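Long-range contacts in tonb-dependent siderophore receptor (Acinetobacter baumannii, PDB 5FP1), which probably takes up iron across the outer membrane by binding iron-chelating siderophores, possibly including ferric enterobactin, as a TonB-dependent receptor: residues Asn30-Ala35 / Tyr422-Ile427; Tyr257-Arg262 / Val316-Asn321; Ser153-Thr158 / Val711-Phe716; Arg551-Pro556 / Lys600-Gly605; Asn81-Phe86 / Gln107-Phe112. All coordinates share one frame; numbering follows the deposited sequence.

Contact 1. Residues Asn30-Ala35 / Tyr422-Ile427; sequences NSKFVA and YLLDNI
Tyr422 offers a face of its ring to Lys32: NZ stands 4.8 Å from the ring centroid and 22° off the normal, a cation-pi contact in which the two side chains cross at about a right angle. Lys32 CG lies anti to the carbonyl carbon (chi1 -70°), and the extended chain beyond it carries NZ over the ring. The same amine is hydrogen-bonded to Met127 O, and the phenol to Asn350. Leu424 follows, its CD1 lying against Lys32 CB (3.8 Å) and beside Lys32 O (3.6 Å). Asn426 then brings its CB to 3.5 Å from Val34 CG2, while its amide is taken up by Arg348 and Asp436. Across from this row, an Asx turn, in which Lys32 N donates to Asn30 OD1 (2.9 Å), and a type I turn over Asn30-Phe33 bend the loop. No hydrogen bond joins the two segments directly. Alternate residues of a barrel strand thus face a loop near the N terminus that runs on to strand 43-47 of the plug sheet, the packing of a plugged TonB-dependent receptor barrel.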
# COMPACT_ATOMS: atom_id res chain seq x y z
N ASN A 30 -14.53 -4.33 -8.30
CA ASN A 30 -13.93 -3.62 -9.41
C ASN A 30 -14.54 -4.11 -10.74
O ASN A 30 -14.42 -5.28 -11.11
CB ASN A 30 -12.41 -3.86 -9.35
CG ASN A 30 -11.62 -3.16 -10.44
OD1 ASN A 30 -12.16 -2.64 -11.41
ND2 ASN A 30 -10.29 -3.17 -10.30
N SER A 31 -15.19 -3.21 -11.48
CA SER A 31 -15.88 -3.61 -12.71
C SER A 31 -14.93 -3.99 -13.86
O SER A 31 -15.36 -4.48 -14.92
CB SER A 31 -16.88 -2.53 -13.14
OG SER A 31 -16.21 -1.43 -13.73
N LYS A 32 -13.63 -3.79 -13.67
CA LYS A 32 -12.64 -4.31 -14.62
C LYS A 32 -12.40 -5.82 -14.52
O LYS A 32 -11.81 -6.41 -15.43
CB LYS A 32 -11.33 -3.54 -14.51
CG LYS A 32 -11.48 -2.14 -15.03
CD LYS A 32 -10.18 -1.42 -15.19
CE LYS A 32 -10.40 -0.00 -15.68
NZ LYS A 32 -9.11 0.70 -15.53
N PHE A 33 -12.81 -6.43 -13.41
CA PHE A 33 -12.83 -7.88 -13.25
C PHE A 33 -14.23 -8.30 -13.67
O PHE A 33 -15.17 -8.25 -12.90
CB PHE A 33 -12.57 -8.31 -11.81
CG PHE A 33 -11.12 -8.29 -11.41
CD1 PHE A 33 -10.19 -9.11 -12.05
CD2 PHE A 33 -10.68 -7.48 -10.39
CE1 PHE A 33 -8.85 -9.10 -11.69
CE2 PHE A 33 -9.34 -7.47 -10.00
CZ PHE A 33 -8.42 -8.28 -10.66
N VAL A 34 -14.35 -8.70 -14.92
CA VAL A 34 -15.64 -8.99 -15.51
C VAL A 34 -16.19 -10.37 -15.16
O VAL A 34 -17.37 -10.65 -15.42
CB VAL A 34 -15.54 -8.83 -17.03
CG1 VAL A 34 -15.13 -7.41 -17.37
CG2 VAL A 34 -14.54 -9.83 -17.63
N ALA A 35 -15.35 -11.21 -14.57
CA ALA A 35 -15.76 -12.56 -14.16
C ALA A 35 -15.63 -12.71 -12.66
O ALA A 35 -14.86 -12.00 -12.04
CB ALA A 35 -14.89 -13.60 -14.87
N TYR A 422 -8.82 1.14 -23.43
CA TYR A 422 -8.65 -0.27 -23.21
C TYR A 422 -9.89 -1.08 -23.60
O TYR A 422 -11.00 -0.56 -23.71
CB TYR A 422 -8.32 -0.54 -21.71
CG TYR A 422 -9.48 -0.18 -20.84
CD1 TYR A 422 -9.67 1.13 -20.40
CD2 TYR A 422 -10.43 -1.13 -20.50
CE1 TYR A 422 -10.78 1.47 -19.65
CE2 TYR A 422 -11.53 -0.79 -19.75
CZ TYR A 422 -11.71 0.51 -19.34
OH TYR A 422 -12.81 0.80 -18.58
N LEU A 423 -9.66 -2.37 -23.79
CA LEU A 423 -10.73 -3.36 -23.96
C LEU A 423 -10.42 -4.54 -23.06
O LEU A 423 -9.30 -5.09 -23.10
CB LEU A 423 -10.74 -3.90 -25.38
CG LEU A 423 -10.87 -3.03 -26.62
CD1 LEU A 423 -12.06 -2.11 -26.55
CD2 LEU A 423 -9.60 -2.25 -26.88
N LEU A 424 -11.41 -4.95 -22.28
CA LEU A 424 -11.31 -6.15 -21.48
C LEU A 424 -12.52 -7.00 -21.82
O LEU A 424 -13.64 -6.49 -21.86
CB LEU A 424 -11.33 -5.85 -19.98
CG LEU A 424 -10.13 -5.07 -19.43
CD1 LEU A 424 -10.51 -4.42 -18.11
CD2 LEU A 424 -8.91 -5.95 -19.22
N ASP A 425 -12.30 -8.28 -22.10
CA ASP A 425 -13.40 -9.18 -22.50
C ASP A 425 -13.07 -10.59 -22.04
O ASP A 425 -11.99 -11.12 -22.32
CB ASP A 425 -13.57 -9.12 -24.02
CG ASP A 425 -14.80 -9.89 -24.53
OD1 ASP A 425 -15.69 -10.27 -23.74
OD2 ASP A 425 -14.87 -10.09 -25.77
N ASN A 426 -13.97 -11.18 -21.27
CA ASN A 426 -13.86 -12.56 -20.91
C ASN A 426 -14.94 -13.33 -21.69
O ASN A 426 -16.12 -13.11 -21.49
CB ASN A 426 -14.02 -12.76 -19.41
CG ASN A 426 -13.83 -14.21 -18.99
OD1 ASN A 426 -14.75 -15.02 -19.10
ND2 ASN A 426 -12.64 -14.55 -18.50
N ILE A 427 -14.50 -14.19 -22.61
CA ILE A 427 -15.39 -14.87 -23.54
C ILE A 427 -15.67 -16.31 -23.09
O ILE A 427 -14.77 -17.14 -23.04
CB ILE A 427 -14.81 -14.87 -24.95
CG1 ILE A 427 -14.47 -13.45 -25.39
CG2 ILE A 427 -15.80 -15.47 -25.95
CD1 ILE A 427 -13.73 -13.38 -26.69

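Contact 2. Residues Tyr257-Arg262 / Val316-Asn321; sequences YGWKDR and VWHRLN. With PO4 (phosphate ion), chain B.
His318 fills the tight centre of this contact, between Tyr257, Trp259 and Arg262. Its ring lies with one face under Trp259 CB, which stands 4.1 Å from the ring centroid and almost on the normal, a CH-pi contact. The indole also comes close, Trp259 CE3 lying 3.6 Å from His318 CD2, with the two ring planes inclined at 31°. At the imidazole edge, ND1 gives a weak, bent hydrogen bond to Tyr257 O. The backbone of His318, the centre of an inverse gamma turn, is used as well: Arg262 NH1 donates to His318 O over 2.9 Å, with the acceptor close to the guanidinium plane. The Arg262 chain bends at chi3 (69°), which sets NE, and one face of the guanidinium beyond it rests on Leu320 CB, 3.7 Å from NH1. Toward the start of the strand, Val316 CG2 sits over one face of the Tyr257 ring, 4.1 Å from its centroid.

Looser and partly exposed is Arg319, whose CB points away from the loop. Its NE donates to Leu320 O, while NH1 pairs with Asp306 and makes a weak bond, 2.9 Å, to O2 of a phosphate ion, probably from the crystallisation liquor and also held by His700 NE2. Such long loops, packed on extended strands like 315-341, are characteristic of the rim of a TonB-dependent receptor barrel.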
# COMPACT_ATOMS: atom_id res chain seq x y z
N TYR A 257 14.27 6.89 18.59
CA TYR A 257 15.34 7.81 18.27
C TYR A 257 14.92 9.08 17.58
O TYR A 257 15.78 9.88 17.17
CB TYR A 257 16.41 7.08 17.42
CG TYR A 257 17.07 5.97 18.14
CD1 TYR A 257 17.76 6.21 19.33
CD2 TYR A 257 16.97 4.64 17.70
CE1 TYR A 257 18.37 5.17 20.02
CE2 TYR A 257 17.59 3.61 18.38
CZ TYR A 257 18.27 3.88 19.55
OH TYR A 257 18.85 2.85 20.24
N GLY A 258 13.62 9.30 17.47
CA GLY A 258 13.13 10.55 16.95
C GLY A 258 13.30 11.70 17.95
O GLY A 258 13.66 11.49 19.10
N TRP A 259 13.03 12.90 17.48
CA TRP A 259 13.27 14.12 18.23
C TRP A 259 11.93 14.85 18.31
O TRP A 259 11.55 15.58 17.39
CB TRP A 259 14.33 14.92 17.51
CG TRP A 259 14.91 16.08 18.23
CD1 TRP A 259 14.48 16.65 19.41
CD2 TRP A 259 16.03 16.84 17.80
NE1 TRP A 259 15.30 17.70 19.75
CE2 TRP A 259 16.26 17.84 18.78
CE3 TRP A 259 16.90 16.74 16.72
CZ2 TRP A 259 17.31 18.75 18.67
CZ3 TRP A 259 17.95 17.64 16.62
CH2 TRP A 259 18.14 18.65 17.60
N LYS A 260 11.21 14.62 19.39
CA LYS A 260 9.81 15.01 19.43
C LYS A 260 9.56 16.49 19.35
O LYS A 260 8.53 16.90 18.78
CB LYS A 260 9.08 14.37 20.61
CG LYS A 260 9.01 12.87 20.46
CD LYS A 260 8.25 12.22 21.58
CE LYS A 260 6.77 12.36 21.41
NZ LYS A 260 6.11 11.34 22.24
N ASP A 261 10.49 17.30 19.86
CA ASP A 261 10.35 18.75 19.79
C ASP A 261 10.62 19.28 18.38
O ASP A 261 10.33 20.43 18.11
CB ASP A 261 11.30 19.43 20.78
CG ASP A 261 10.87 20.87 21.12
OD1 ASP A 261 9.68 21.08 21.33
OD2 ASP A 261 11.72 21.78 21.13
N ARG A 262 11.25 18.46 17.52
CA ARG A 262 11.59 18.87 16.15
C ARG A 262 10.67 18.22 15.09
O ARG A 262 10.25 18.87 14.12
CB ARG A 262 13.01 18.45 15.84
CG ARG A 262 13.53 18.97 14.51
CD ARG A 262 14.81 18.30 14.10
NE ARG A 262 14.64 16.90 13.74
CZ ARG A 262 15.62 16.08 13.36
NH1 ARG A 262 16.88 16.51 13.31
NH2 ARG A 262 15.34 14.83 13.01
N VAL A 316 23.51 8.17 18.89
CA VAL A 316 22.70 8.23 17.67
C VAL A 316 22.47 9.66 17.27
O VAL A 316 21.88 10.44 18.05
CB VAL A 316 21.33 7.54 17.88
CG1 VAL A 316 20.39 7.72 16.66
CG2 VAL A 316 21.52 6.09 18.18
N TRP A 317 22.89 10.00 16.06
CA TRP A 317 22.70 11.31 15.47
C TRP A 317 21.30 11.41 14.85
O TRP A 317 20.89 10.52 14.12
CB TRP A 317 23.71 11.53 14.36
CG TRP A 317 23.58 12.83 13.62
CD1 TRP A 317 23.53 14.07 14.15
CD2 TRP A 317 23.50 13.00 12.19
NE1 TRP A 317 23.41 15.01 13.15
CE2 TRP A 317 23.39 14.38 11.94
CE3 TRP A 317 23.55 12.13 11.11
CZ2 TRP A 317 23.31 14.91 10.65
CZ3 TRP A 317 23.47 12.66 9.82
CH2 TRP A 317 23.36 14.03 9.61
N HIS A 318 20.57 12.48 15.18
CA HIS A 318 19.21 12.67 14.68
C HIS A 318 19.20 13.24 13.24
O HIS A 318 18.80 14.38 13.05
CB HIS A 318 18.41 13.66 15.53
CG HIS A 318 18.18 13.26 16.95
ND1 HIS A 318 17.41 12.17 17.31
CD2 HIS A 318 18.54 13.86 18.11
CE1 HIS A 318 17.32 12.11 18.63
NE2 HIS A 318 18.01 13.13 19.14
N ARG A 319 19.59 12.44 12.25
CA ARG A 319 19.56 12.83 10.85
C ARG A 319 18.15 13.25 10.46
O ARG A 319 17.20 12.55 10.76
CB ARG A 319 20.02 11.68 9.94
CG ARG A 319 19.66 11.83 8.47
CD ARG A 319 20.33 12.99 7.74
NE ARG A 319 19.59 13.23 6.50
CZ ARG A 319 19.82 12.66 5.32
NH1 ARG A 319 20.86 11.88 5.13
NH2 ARG A 319 19.01 12.91 4.32
N LEU A 320 18.03 14.41 9.82
CA LEU A 320 16.71 14.95 9.44
C LEU A 320 16.35 14.55 8.01
O LEU A 320 17.18 14.69 7.10
CB LEU A 320 16.70 16.49 9.57
CG LEU A 320 15.37 17.19 9.24
CD1 LEU A 320 15.18 18.40 10.17
CD2 LEU A 320 15.30 17.61 7.80
N ASN A 321 15.13 14.07 7.85
CA ASN A 321 14.47 13.83 6.57
C ASN A 321 13.20 14.67 6.57
O ASN A 321 12.51 14.78 7.60
CB ASN A 321 14.10 12.37 6.37
CG ASN A 321 15.34 11.47 6.13
OD1 ASN A 321 16.29 11.86 5.50
ND2 ASN A 321 15.29 10.30 6.64
P PO4 B . 21.92 9.20 3.01
O1 PO4 B . 23.16 9.21 3.87
O2 PO4 B . 20.72 9.23 3.94
O3 PO4 B . 21.87 7.93 2.16
O4 PO4 B . 21.90 10.42 2.11

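Contact 3. Residues Ser153-Thr158 / Val711-Phe716; sequences SVAAGT and VLAVNF
Val154 and Val714 exchange both their backbone bonds: Val154 N donates to Val714 O and Val714 N to Val154 O, each over 2.9 Å. Two residues along, Ala156 and Leu712 repeat the exchange, with Leu712 N to Ala156 O almost straight at 178°. The intervening pairs, Ser153 with Asn715, Ala155 with Ala713 and Gly157 with Val711, are non-hydrogen-bonded; of these residues, Ser153 and Ala155 bond through their backbones to Thr165 and Arg163, Val711 and Ala713 to Asn683 and Gln681. This antiparallel pair of first and last strands is the seam that closes the beta-barrel. CA-H groups supplement the amides, for instance Ala155 CA to Leu712 O at 3.3 Å. Ser153 OG, anti to its backbone N (chi1 -173°), donates to Asn715 OD1 over 2.6 Å, nearly along the C=O axis; Lys56 adds a weak bond to the same hydroxyl. Beside it, Ala155 CB meets Ala713 CB at 3.7 Å, whereas Val154, Ala156, Leu712 and Val714 lie on the opposite face, at the surface.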
# COMPACT_ATOMS: atom_id res chain seq x y z
N SER A 153 -18.72 2.77 16.94
CA SER A 153 -17.77 2.10 17.79
C SER A 153 -17.16 3.13 18.71
O SER A 153 -16.79 4.24 18.29
CB SER A 153 -16.69 1.45 16.94
OG SER A 153 -15.84 0.64 17.74
N VAL A 154 -17.05 2.78 19.99
CA VAL A 154 -16.28 3.57 20.90
C VAL A 154 -15.24 2.66 21.52
O VAL A 154 -15.57 1.62 22.08
CB VAL A 154 -17.15 4.21 22.00
CG1 VAL A 154 -16.27 4.94 23.00
CG2 VAL A 154 -18.14 5.18 21.39
N ALA A 155 -13.97 3.05 21.45
CA ALA A 155 -12.94 2.13 21.88
C ALA A 155 -11.82 2.83 22.60
O ALA A 155 -11.50 3.98 22.31
CB ALA A 155 -12.42 1.33 20.70
N ALA A 156 -11.24 2.11 23.55
CA ALA A 156 -10.09 2.59 24.28
C ALA A 156 -9.10 1.45 24.39
O ALA A 156 -9.48 0.28 24.40
CB ALA A 156 -10.51 3.08 25.67
N GLY A 157 -7.81 1.78 24.45
CA GLY A 157 -6.80 0.75 24.50
C GLY A 157 -5.54 1.16 25.20
O GLY A 157 -5.37 2.32 25.57
N THR A 158 -4.64 0.21 25.37
CA THR A 158 -3.38 0.50 26.03
C THR A 158 -2.56 1.50 25.20
O THR A 158 -2.80 1.67 23.98
CB THR A 158 -2.59 -0.79 26.23
OG1 THR A 158 -2.53 -1.48 24.98
CG2 THR A 158 -3.30 -1.69 27.25
N VAL A 711 -7.13 -3.60 22.90
CA VAL A 711 -8.17 -2.64 22.64
C VAL A 711 -9.52 -3.22 23.06
O VAL A 711 -9.81 -4.39 22.77
CB VAL A 711 -8.24 -2.30 21.15
CG1 VAL A 711 -9.40 -1.38 20.86
CG2 VAL A 711 -6.92 -1.65 20.71
N LEU A 712 -10.33 -2.40 23.71
CA LEU A 712 -11.69 -2.82 24.07
C LEU A 712 -12.67 -1.88 23.44
O LEU A 712 -12.56 -0.66 23.61
CB LEU A 712 -11.88 -2.81 25.60
CG LEU A 712 -13.27 -3.27 26.07
CD1 LEU A 712 -13.41 -4.75 25.76
CD2 LEU A 712 -13.43 -3.01 27.56
N ALA A 713 -13.64 -2.44 22.73
CA ALA A 713 -14.60 -1.64 22.00
C ALA A 713 -16.04 -2.02 22.35
O ALA A 713 -16.37 -3.19 22.50
CB ALA A 713 -14.41 -1.81 20.51
N VAL A 714 -16.88 -1.00 22.40
CA VAL A 714 -18.32 -1.15 22.35
C VAL A 714 -18.79 -0.76 20.97
O VAL A 714 -18.68 0.40 20.58
CB VAL A 714 -19.04 -0.20 23.32
CG1 VAL A 714 -20.53 -0.49 23.26
CG2 VAL A 714 -18.49 -0.35 24.73
N ASN A 715 -19.33 -1.74 20.24
CA ASN A 715 -19.78 -1.58 18.88
C ASN A 715 -21.30 -1.64 18.86
O ASN A 715 -21.91 -2.53 19.48
CB ASN A 715 -19.20 -2.70 18.01
CG ASN A 715 -17.68 -2.66 17.98
OD1 ASN A 715 -17.11 -1.60 18.16
ND2 ASN A 715 -17.04 -3.80 17.86
N PHE A 716 -21.90 -0.70 18.15
CA PHE A 716 -23.35 -0.69 18.04
C PHE A 716 -23.83 -0.69 16.60
O PHE A 716 -23.17 -0.18 15.70
CB PHE A 716 -23.99 0.42 18.88
CG PHE A 716 -23.57 1.81 18.51
CD1 PHE A 716 -24.25 2.52 17.54
CD2 PHE A 716 -22.53 2.43 19.20
CE1 PHE A 716 -23.88 3.82 17.21
CE2 PHE A 716 -22.15 3.72 18.87
CZ PHE A 716 -22.83 4.42 17.88

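Contact 4. Residues Arg551-Pro556 / Lys600-Gly605; sequences RVQIDP and KSCRSG
Gln553 and Lys600 meet through their backbones, Lys600 N donating to Gln553 O over 2.9 Å, where barrel strand 536-555 comes up against a short beta hairpin of strands 600-603 and 606-609. The first segment turns a corner at Ile554, and Ile554 and Asp555 together face Thr558 in a classic beta bulge. Water 1 bridges Gln553 N and Lys600 O, accepting from the first and donating to the second. Lys600 also uses its side chain: the chain bends at chi4 (51°), and NZ donates to Ile554 O, in the carbonyl plane and on a lone pair. The extended Gln553 side chain lies against Cys602, whose sulfur is in the disulfide with Cys607. Its NE2 turns back to Asp555 O at 3.2 Å, and OE1 accepts a hydrogen bond from water 2, which in turn accepts from Cys602 N. Farther out, Pro556 CG touches Gly605 O at 3.4 Å. Closest of the sulfur's contacts across the two segments, Cys602 SG sits 3.6 Å from Gln553 CD.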
# COMPACT_ATOMS: atom_id res chain seq x y z
N ARG A 551 15.41 -0.41 -15.26
CA ARG A 551 16.25 0.76 -15.45
C ARG A 551 17.39 0.69 -14.45
O ARG A 551 17.17 0.46 -13.28
CB ARG A 551 15.46 2.05 -15.25
CG ARG A 551 16.22 3.30 -15.70
CD ARG A 551 15.27 4.48 -15.85
NE ARG A 551 14.60 4.82 -14.62
CZ ARG A 551 13.32 4.63 -14.33
NH1 ARG A 551 12.46 4.07 -15.17
NH2 ARG A 551 12.90 5.02 -13.14
N VAL A 552 18.63 0.89 -14.88
CA VAL A 552 19.74 0.88 -13.96
C VAL A 552 20.69 2.03 -14.31
O VAL A 552 20.62 2.58 -15.39
CB VAL A 552 20.51 -0.46 -13.97
CG1 VAL A 552 19.61 -1.62 -13.53
CG2 VAL A 552 21.09 -0.73 -15.33
N GLN A 553 21.50 2.43 -13.34
CA GLN A 553 22.49 3.48 -13.53
C GLN A 553 23.79 2.82 -13.97
O GLN A 553 24.20 1.79 -13.42
CB GLN A 553 22.65 4.25 -12.21
CG GLN A 553 23.27 5.62 -12.36
CD GLN A 553 23.12 6.48 -11.12
OE1 GLN A 553 22.59 6.05 -10.10
NE2 GLN A 553 23.61 7.70 -11.20
N ILE A 554 24.39 3.41 -15.00
CA ILE A 554 25.68 3.01 -15.59
C ILE A 554 26.86 3.83 -15.04
O ILE A 554 27.94 3.29 -14.83
CB ILE A 554 25.67 3.23 -17.11
CG1 ILE A 554 24.56 2.42 -17.76
CG2 ILE A 554 27.02 2.87 -17.71
CD1 ILE A 554 24.49 0.99 -17.25
N ASP A 555 26.67 5.13 -14.83
CA ASP A 555 27.67 5.97 -14.20
C ASP A 555 26.92 7.12 -13.60
O ASP A 555 25.70 7.12 -13.61
CB ASP A 555 28.74 6.42 -15.19
CG ASP A 555 28.19 7.36 -16.25
OD1 ASP A 555 27.25 8.15 -15.97
OD2 ASP A 555 28.72 7.33 -17.37
N PRO A 556 27.62 8.10 -13.03
CA PRO A 556 26.84 9.02 -12.20
C PRO A 556 25.77 9.81 -12.95
O PRO A 556 24.86 10.36 -12.30
CB PRO A 556 27.91 9.97 -11.63
CG PRO A 556 29.15 9.12 -11.60
CD PRO A 556 29.07 8.24 -12.82
N LYS A 600 24.87 -0.16 -11.40
CA LYS A 600 25.79 0.40 -10.40
C LYS A 600 25.03 1.22 -9.40
O LYS A 600 23.95 1.69 -9.68
CB LYS A 600 26.84 1.26 -11.09
CG LYS A 600 27.71 0.49 -12.06
CD LYS A 600 29.07 1.16 -12.19
CE LYS A 600 29.94 0.46 -13.22
NZ LYS A 600 29.18 0.31 -14.48
N SER A 601 25.62 1.36 -8.21
CA SER A 601 25.12 2.21 -7.17
C SER A 601 26.02 3.45 -7.15
O SER A 601 27.23 3.31 -7.01
CB SER A 601 25.26 1.47 -5.84
OG SER A 601 25.00 2.33 -4.76
N CYS A 602 25.45 4.64 -7.29
CA CYS A 602 26.28 5.85 -7.36
C CYS A 602 25.92 6.84 -6.26
O CYS A 602 24.76 7.03 -5.96
CB CYS A 602 26.14 6.53 -8.73
SG CYS A 602 26.47 5.43 -10.14
N ARG A 603 26.93 7.47 -5.67
CA ARG A 603 26.68 8.48 -4.65
C ARG A 603 27.81 9.50 -4.70
O ARG A 603 28.99 9.13 -4.72
CB ARG A 603 26.59 7.85 -3.26
CG ARG A 603 26.09 8.80 -2.19
CD ARG A 603 26.00 8.15 -0.82
NE ARG A 603 27.27 7.57 -0.39
CZ ARG A 603 28.32 8.27 0.02
NH1 ARG A 603 28.27 9.60 0.06
NH2 ARG A 603 29.44 7.65 0.39
N SER A 604 27.43 10.77 -4.77
CA SER A 604 28.40 11.87 -4.81
C SER A 604 29.48 11.66 -5.87
O SER A 604 30.67 11.81 -5.60
CB SER A 604 29.06 12.03 -3.44
OG SER A 604 28.07 12.11 -2.42
N GLY A 605 29.06 11.28 -7.08
CA GLY A 605 29.99 11.15 -8.20
C GLY A 605 30.76 9.84 -8.28
O GLY A 605 31.54 9.63 -9.21
O HOH W 1 21.67 0.87 -11.01
O HOH W 2 22.89 4.51 -7.94
O HOH W 3 21.95 7.93 -7.77

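Contact 5. Residues Asn81-Phe86 / Gln107-Phe112; sequences NGDRPF and QNREMF
Asp83 and Arg109 form a salt bridge, OD2 to NH1 at 3.0 Å, and the same carboxylate oxygen also accepts from Arg109 N at 2.9 Å. Asp83 CG lies anti to the carbonyl carbon (chi1 -59°), which places the carboxylate beside Arg109. The backbone N-H arrives on the syn side and NH1 on the anti side, both from the same face of the carboxylate plane, so one oxygen is gripped twice by a single residue. The acceptor lies in the guanidinium plane, although the two flat groups are turned 40° apart. Asp83 N completes the link with a nearly straight bond to Gln107 O, 2.9 Å. OD1, the other carboxylate oxygen, takes water instead: water 6 joins it to Arg109 O, and water 7 stands between it and Asn108 OD1. Water 5 ties Arg109 NH1 to Asp83 O, and Arg109 NH2 goes on to Asn103 O. Beyond these bonds comes the packing of Gly82 CA against Asn108 OD1 (3.3 Å) and Gln107 O (3.7 Å). Both segments belong to the plug. Met96 of strand 96-98 touches both Asp83 and Arg109, Met139 of strand 135-141 packs on Arg109, and Gln265 and Gln267 of barrel strand 264-279 bond to Asn81 and Asn108.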
# COMPACT_ATOMS: atom_id res chain seq x y z
N ASN A 81 7.69 8.71 3.56
CA ASN A 81 7.59 7.64 4.55
C ASN A 81 6.15 7.15 4.73
O ASN A 81 5.75 6.82 5.84
CB ASN A 81 8.10 8.15 5.90
CG ASN A 81 7.23 9.29 6.46
OD1 ASN A 81 6.37 9.84 5.76
ND2 ASN A 81 7.42 9.61 7.74
N GLY A 82 5.36 7.12 3.65
CA GLY A 82 3.96 6.69 3.75
C GLY A 82 3.78 5.21 3.44
O GLY A 82 4.72 4.41 3.60
N ASP A 83 2.58 4.81 3.02
CA ASP A 83 2.38 3.42 2.61
C ASP A 83 3.29 3.11 1.42
O ASP A 83 3.26 3.83 0.40
CB ASP A 83 0.94 3.16 2.19
CG ASP A 83 -0.08 3.44 3.28
OD1 ASP A 83 0.22 3.28 4.49
OD2 ASP A 83 -1.20 3.84 2.91
N ARG A 84 4.08 2.03 1.52
CA ARG A 84 4.95 1.58 0.41
C ARG A 84 4.89 0.06 0.25
O ARG A 84 5.82 -0.65 0.61
CB ARG A 84 6.42 1.98 0.66
CG ARG A 84 6.70 3.46 0.86
CD ARG A 84 8.21 3.74 0.85
NE ARG A 84 8.72 3.46 -0.50
CZ ARG A 84 9.76 2.68 -0.80
NH1 ARG A 84 10.56 2.19 0.14
NH2 ARG A 84 10.04 2.44 -2.06
N PRO A 85 3.78 -0.45 -0.27
CA PRO A 85 3.66 -1.91 -0.30
C PRO A 85 4.40 -2.53 -1.47
O PRO A 85 4.26 -2.07 -2.61
CB PRO A 85 2.16 -2.15 -0.46
CG PRO A 85 1.51 -0.79 -0.31
CD PRO A 85 2.55 0.21 -0.69
N PHE A 86 5.14 -3.60 -1.19
CA PHE A 86 5.74 -4.42 -2.22
C PHE A 86 4.90 -5.69 -2.44
O PHE A 86 4.51 -6.35 -1.47
CB PHE A 86 7.18 -4.78 -1.80
CG PHE A 86 8.14 -3.67 -1.99
CD1 PHE A 86 8.12 -2.55 -1.15
CD2 PHE A 86 9.04 -3.69 -3.04
CE1 PHE A 86 9.01 -1.50 -1.34
CE2 PHE A 86 9.94 -2.66 -3.22
CZ PHE A 86 9.93 -1.56 -2.38
N GLN A 107 0.68 8.79 1.46
CA GLN A 107 -0.31 8.87 2.53
C GLN A 107 -0.17 7.65 3.43
O GLN A 107 0.30 6.59 2.99
CB GLN A 107 -1.73 8.82 1.96
CG GLN A 107 -2.04 9.84 0.89
CD GLN A 107 -3.30 9.51 0.09
OE1 GLN A 107 -3.34 9.62 -1.16
NE2 GLN A 107 -4.34 9.19 0.79
N ASN A 108 -0.60 7.80 4.67
CA ASN A 108 -0.83 6.66 5.57
C ASN A 108 -2.35 6.41 5.58
O ASN A 108 -3.09 7.11 6.28
CB ASN A 108 -0.32 7.00 6.97
CG ASN A 108 1.16 7.37 6.98
OD1 ASN A 108 1.96 6.76 6.32
ND2 ASN A 108 1.52 8.37 7.76
N ARG A 109 -2.81 5.51 4.72
CA ARG A 109 -4.25 5.41 4.46
C ARG A 109 -4.98 4.76 5.64
O ARG A 109 -4.46 3.82 6.26
CB ARG A 109 -4.50 4.64 3.18
CG ARG A 109 -4.00 5.39 1.95
CD ARG A 109 -3.84 4.49 0.74
NE ARG A 109 -3.32 5.23 -0.42
CZ ARG A 109 -2.07 5.62 -0.58
NH1 ARG A 109 -1.15 5.32 0.34
NH2 ARG A 109 -1.73 6.31 -1.66
N GLU A 110 -6.17 5.30 5.93
CA GLU A 110 -7.06 4.81 6.99
C GLU A 110 -8.05 3.77 6.49
O GLU A 110 -8.36 3.70 5.29
CB GLU A 110 -7.89 5.96 7.58
CG GLU A 110 -7.53 6.33 9.02
CD GLU A 110 -8.27 5.50 10.07
OE1 GLU A 110 -9.26 4.84 9.72
OE2 GLU A 110 -7.86 5.53 11.27
N MET A 111 -8.60 3.03 7.44
CA MET A 111 -9.61 2.02 7.10
C MET A 111 -11.05 2.45 7.40
O MET A 111 -11.97 1.70 7.08
CB MET A 111 -9.32 0.72 7.85
CG MET A 111 -8.00 0.05 7.46
SD MET A 111 -7.95 -0.45 5.72
CE MET A 111 -9.11 -1.81 5.79
N PHE A 112 -11.28 3.64 7.97
CA PHE A 112 -12.63 3.94 8.49
C PHE A 112 -13.70 3.99 7.42
O PHE A 112 -14.84 3.63 7.68
CB PHE A 112 -12.69 5.22 9.34
CG PHE A 112 -12.85 6.50 8.56
CD1 PHE A 112 -11.74 7.13 8.01
CD2 PHE A 112 -14.10 7.10 8.43
CE1 PHE A 112 -11.86 8.32 7.32
CE2 PHE A 112 -14.22 8.31 7.76
CZ PHE A 112 -13.11 8.91 7.19
O HOH W 4 4.41 8.17 8.07
O HOH W 5 1.64 6.06 -0.07
O HOH W 6 -1.71 2.91 6.28
O HOH W 7 1.93 3.77 6.41

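Overall arrangement
From the N terminus, the loop at 30-35 opens contact 1, which closes only at 422-427 on a barrel strand. Inside that span lie two shorter closures: contact 5, wholly within the plug, and contact 2, which folds a barrel loop onto strand 315-341. Contact 3 opens at the first barrel strand and closes at the last, so it crosses contact 1 and encloses both contact 2 and contact 4. Contact 4 follows contact 1 in series. Contact 1 thus joins the N-terminal part to the barrel wall, while contact 3 seals the wall. Contacts 3 and 4 lie on opposite sides of the chain's centre, their centres about 51 Å apart; contact 5 sits near that centre.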